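Local structure of mandelate racemase/muconate lactonizing enzyme, C-terminal domain protein (Paracoccus denitrificans, 4DWD) at residues Ala91-Trp103 with Pro270-Met282. The protein binds magnesium and is probably a hydro-lyase of the enolase superfamily. Numbering follows the deposited sequence.
Sequences ATAALAACDIALW and PDIVKMGGITGMM
Asp99 and Trp103 of helix 90-110 both meet Thr279 at the start of helix 277-291, where the N-terminal capping domain of this enolase-superfamily fold packs on its barrel domain. The N-to-C directions of helix segments 91-103 and 277-282 differ by 104°.

Asp99 places CG anti to its own N (chi1 -179°), which sends the carboxylate across to the first turn of the barrel helix. Thr279 OG1 donates to the syn lone pair of Asp99 OD1 at 2.7 Å. The same hydroxyl accepts from Trp103 NE1 at 2.8 Å, nearly in the indole plane, and so links the two residues. Thr279 N donates to Asp99 OD2 at 3.1 Å, from 33° out of the carboxylate plane. An alanine in place of Asp99 is likely to leave Thr279 N and its hydroxyl without these acceptors, the hydroxyl keeping Trp103 NE1 as a partner. At the other end, Thr92 OG1 donates to Lys274 O at 2.8 Å, in the carbonyl plane. Nearby, a water bridges Thr92 O and Gly276 N. Lys274 NZ itself bonds Ser43 OG, and its side chain runs close to the metal-site residue Glu249.

Ala96 CB rests on the backbone, 3.5 Å from Gly277 N. Gly277, with its positive phi, packs closely against Ala96 and Asp99.

Two contacts are apolar. Ile100 CD1 reaches Val273 CG1. Ile278 CG2 lies over the five-membered ring of Trp103, 3.7 Å from its centroid, a CH-pi contact only 11° off the ring normal.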
loop_
_atom_site.group_PDB
_atom_site.type_symbol
_atom_site.label_atom_id
_atom_site.label_comp_id
_atom_site.label_asym_id
_atom_site.label_seq_id
_atom_site.Cartn_x
_atom_site.Cartn_y
_atom_site.Cartn_z
ATOM N N ALA B 91 4.467 -22.427 26.873
ATOM C CA ALA B 91 4.295 -21.469 27.954
ATOM C C ALA B 91 2.911 -20.826 27.950
ATOM O O ALA B 91 2.313 -20.656 29.016
ATOM C CB ALA B 91 5.403 -20.416 27.937
ATOM N N THR B 92 2.388 -20.462 26.776
ATOM C CA THR B 92 1.044 -19.890 26.772
ATOM C C THR B 92 -0.018 -20.889 27.247
ATOM O O THR B 92 -0.986 -20.476 27.878
ATOM C CB THR B 92 0.636 -19.269 25.413
ATOM O OG1 THR B 92 0.724 -20.247 24.360
ATOM C CG2 THR B 92 1.546 -18.071 25.073
ATOM N N ALA B 93 0.156 -22.180 26.953
ATOM C CA ALA B 93 -0.798 -23.193 27.453
ATOM C C ALA B 93 -0.696 -23.357 28.966
ATOM O O ALA B 93 -1.714 -23.515 29.640
ATOM C CB ALA B 93 -0.604 -24.530 26.755
ATOM N N ALA B 94 0.527 -23.316 29.501
ATOM C CA ALA B 94 0.723 -23.327 30.958
ATOM C C ALA B 94 0.007 -22.159 31.634
ATOM O O ALA B 94 -0.690 -22.333 32.638
ATOM C CB ALA B 94 2.205 -23.305 31.275
ATOM N N LEU B 95 0.175 -20.972 31.059
ATOM C CA LEU B 95 -0.481 -19.765 31.566
ATOM C C LEU B 95 -2.008 -19.843 31.432
ATOM O O LEU B 95 -2.728 -19.490 32.372
ATOM C CB LEU B 95 0.076 -18.529 30.866
ATOM C CG LEU B 95 1.529 -18.213 31.220
ATOM C CD1 LEU B 95 2.130 -17.262 30.187
ATOM C CD2 LEU B 95 1.632 -17.616 32.613
ATOM N N ALA B 96 -2.487 -20.337 30.278
ATOM C CA ALA B 96 -3.927 -20.519 30.051
ATOM C C ALA B 96 -4.528 -21.435 31.105
ATOM O O ALA B 96 -5.584 -21.130 31.653
ATOM C CB ALA B 96 -4.174 -21.101 28.667
ATOM N N ALA B 97 -3.850 -22.550 31.391
ATOM C CA ALA B 97 -4.363 -23.505 32.372
ATOM C C ALA B 97 -4.515 -22.848 33.749
ATOM O O ALA B 97 -5.520 -23.061 34.449
ATOM C CB ALA B 97 -3.434 -24.709 32.449
ATOM N N CYS B 98 -3.524 -22.047 34.140
ATOM C CA CYS B 98 -3.586 -21.374 35.437
ATOM C C CYS B 98 -4.684 -20.322 35.465
ATOM O O CYS B 98 -5.362 -20.182 36.476
ATOM C CB CYS B 98 -2.231 -20.767 35.812
ATOM S SG CYS B 98 -0.939 -22.007 36.088
ATOM N N ASP B 99 -4.868 -19.595 34.359
ATOM C CA ASP B 99 -5.947 -18.624 34.272
ATOM C C ASP B 99 -7.306 -19.269 34.470
ATOM O O ASP B 99 -8.149 -18.765 35.219
ATOM C CB ASP B 99 -5.924 -17.921 32.916
ATOM C CG ASP B 99 -7.005 -16.880 32.793
ATOM O OD1 ASP B 99 -6.795 -15.738 33.255
ATOM O OD2 ASP B 99 -8.072 -17.195 32.258
ATOM N N ILE B 100 -7.520 -20.403 33.808
ATOM C CA ILE B 100 -8.816 -21.080 33.885
ATOM C C ILE B 100 -9.068 -21.546 35.342
ATOM O O ILE B 100 -10.162 -21.364 35.888
ATOM C CB ILE B 100 -8.899 -22.254 32.889
ATOM C CG1 ILE B 100 -8.895 -21.745 31.435
ATOM C CG2 ILE B 100 -10.185 -23.052 33.124
ATOM C CD1 ILE B 100 -8.559 -22.830 30.425
ATOM N N ALA B 101 -8.034 -22.100 35.973
ATOM C CA ALA B 101 -8.154 -22.560 37.354
ATOM C C ALA B 101 -8.474 -21.403 38.314
ATOM O O ALA B 101 -9.289 -21.578 39.235
ATOM C CB ALA B 101 -6.895 -23.295 37.780
ATOM N N LEU B 102 -7.847 -20.244 38.108
ATOM C CA LEU B 102 -8.098 -19.086 38.965
ATOM C C LEU B 102 -9.495 -18.528 38.769
ATOM O O LEU B 102 -10.118 -18.084 39.724
ATOM C CB LEU B 102 -7.024 -18.002 38.804
ATOM C CG LEU B 102 -5.642 -18.427 39.336
ATOM C CD1 LEU B 102 -4.585 -17.365 39.056
ATOM C CD2 LEU B 102 -5.679 -18.771 40.830
ATOM N N TRP B 103 -9.995 -18.576 37.535
ATOM C CA TRP B 103 -11.393 -18.206 37.270
ATOM C C TRP B 103 -12.382 -19.140 37.924
ATOM O O TRP B 103 -13.430 -18.710 38.418
ATOM C CB TRP B 103 -11.646 -18.153 35.763
ATOM C CG TRP B 103 -11.465 -16.769 35.201
ATOM C CD1 TRP B 103 -10.398 -16.291 34.452
ATOM C CD2 TRP B 103 -12.395 -15.643 35.316
ATOM N NE1 TRP B 103 -10.593 -14.974 34.108
ATOM C CE2 TRP B 103 -11.771 -14.521 34.600
ATOM C CE3 TRP B 103 -13.617 -15.450 35.938
ATOM C CZ2 TRP B 103 -12.382 -13.271 34.508
ATOM C CZ3 TRP B 103 -14.214 -14.180 35.852
ATOM C CH2 TRP B 103 -13.614 -13.126 35.145
ATOM N N PRO B 270 -8.541 -18.867 17.939
ATOM C CA PRO B 270 -7.622 -19.242 19.011
ATOM C C PRO B 270 -8.308 -20.219 19.997
ATOM O O PRO B 270 -9.544 -20.327 20.025
ATOM C CB PRO B 270 -7.316 -17.899 19.681
ATOM C CG PRO B 270 -8.574 -17.100 19.484
ATOM C CD PRO B 270 -9.065 -17.499 18.108
ATOM N N ASP B 271 -7.498 -20.916 20.793
ATOM C CA ASP B 271 -7.975 -22.012 21.659
ATOM C C ASP B 271 -7.671 -21.650 23.101
ATOM O O ASP B 271 -6.506 -21.397 23.464
ATOM C CB ASP B 271 -7.270 -23.328 21.252
ATOM C CG ASP B 271 -7.755 -24.538 22.011
ATOM O OD1 ASP B 271 -8.058 -24.439 23.212
ATOM O OD2 ASP B 271 -7.789 -25.626 21.389
ATOM N N ILE B 272 -8.715 -21.680 23.926
ATOM C CA ILE B 272 -8.648 -21.280 25.329
ATOM C C ILE B 272 -7.653 -22.062 26.208
ATOM O O ILE B 272 -7.228 -21.548 27.256
ATOM C CB ILE B 272 -10.091 -21.321 25.928
ATOM C CG1 ILE B 272 -10.249 -20.462 27.185
ATOM C CG2 ILE B 272 -10.596 -22.754 26.137
ATOM C CD1 ILE B 272 -11.688 -20.025 27.350
ATOM N N VAL B 273 -7.302 -23.291 25.807
ATOM C CA VAL B 273 -6.308 -24.068 26.552
ATOM C C VAL B 273 -4.931 -24.030 25.907
ATOM O O VAL B 273 -3.960 -24.578 26.463
ATOM C CB VAL B 273 -6.739 -25.534 26.824
ATOM C CG1 VAL B 273 -8.020 -25.574 27.629
ATOM C CG2 VAL B 273 -6.879 -26.360 25.554
ATOM N N LYS B 274 -4.837 -23.370 24.750
ATOM C CA LYS B 274 -3.533 -23.142 24.112
ATOM C C LYS B 274 -2.924 -21.791 24.469
ATOM O O LYS B 274 -1.701 -21.628 24.434
ATOM C CB LYS B 274 -3.628 -23.251 22.583
ATOM C CG LYS B 274 -3.976 -24.657 22.118
ATOM C CD LYS B 274 -3.996 -24.700 20.595
ATOM C CE LYS B 274 -4.414 -26.062 20.057
ATOM N NZ LYS B 274 -3.354 -27.093 20.282
HETATM N N MSE B 275 -3.775 -20.820 24.776
HETATM C CA MSE B 275 -3.337 -19.443 25.035
HETATM C C MSE B 275 -4.440 -18.732 25.764
HETATM O O MSE B 275 -5.628 -19.048 25.577
HETATM C CB MSE B 275 -3.025 -18.731 23.703
HETATM C CG MSE B 275 -4.216 -18.585 22.744
HETATM SE SE MSE B 275 -5.251 -16.935 23.067
HETATM C CE MSE B 275 -4.060 -15.691 22.125
ATOM N N GLY B 276 -4.045 -17.785 26.612
ATOM C CA GLY B 276 -4.962 -16.794 27.154
ATOM C C GLY B 276 -5.889 -17.215 28.276
ATOM O O GLY B 276 -6.147 -16.439 29.187
ATOM N N GLY B 277 -6.413 -18.438 28.220
ATOM C CA GLY B 277 -7.438 -18.807 29.186
ATOM C C GLY B 277 -8.653 -17.914 29.003
ATOM O O GLY B 277 -8.842 -17.310 27.944
ATOM N N ILE B 278 -9.500 -17.845 30.020
ATOM C CA ILE B 278 -10.700 -17.021 29.942
ATOM C C ILE B 278 -10.354 -15.536 29.746
ATOM O O ILE B 278 -10.912 -14.879 28.865
ATOM C CB ILE B 278 -11.589 -17.263 31.187
ATOM C CG1 ILE B 278 -12.207 -18.670 31.083
ATOM C CG2 ILE B 278 -12.640 -16.157 31.332
ATOM C CD1 ILE B 278 -12.657 -19.259 32.402
ATOM N N THR B 279 -9.430 -15.019 30.548
ATOM C CA THR B 279 -9.047 -13.604 30.460
ATOM C C THR B 279 -8.554 -13.249 29.052
ATOM O O THR B 279 -9.009 -12.269 28.449
ATOM C CB THR B 279 -7.965 -13.294 31.497
ATOM O OG1 THR B 279 -8.439 -13.706 32.791
ATOM C CG2 THR B 279 -7.644 -11.812 31.522
ATOM N N GLY B 280 -7.643 -14.057 28.521
ATOM C CA GLY B 280 -7.072 -13.766 27.207
ATOM C C GLY B 280 -8.051 -13.957 26.075
ATOM O O GLY B 280 -8.029 -13.203 25.088
HETATM N N MSE B 281 -8.925 -14.960 26.194
HETATM C CA MSE B 281 -9.910 -15.213 25.144
HETATM C C MSE B 281 -10.900 -14.069 25.064
HETATM O O MSE B 281 -11.344 -13.705 23.963
HETATM C CB MSE B 281 -10.569 -16.578 25.298
HETATM C CG MSE B 281 -9.544 -17.675 24.982
HETATM SE SE MSE B 281 -9.204 -17.848 23.043
HETATM C CE MSE B 281 -10.917 -18.655 22.592
HETATM N N MSE B 282 -11.240 -13.466 26.199
HETATM C CA MSE B 282 -12.114 -12.282 26.178
HETATM C C MSE B 282 -11.435 -11.124 25.481
HETATM O O MSE B 282 -12.082 -10.387 24.742
HETATM C CB MSE B 282 -12.598 -11.889 27.581
HETATM C CG MSE B 282 -13.483 -12.955 28.244
HETATM SE SE MSE B 282 -15.246 -13.152 27.368
HETATM C CE MSE B 282 -16.052 -11.482 27.982
HETATM O O HOH W 1 -1.417 -17.382 27.457
#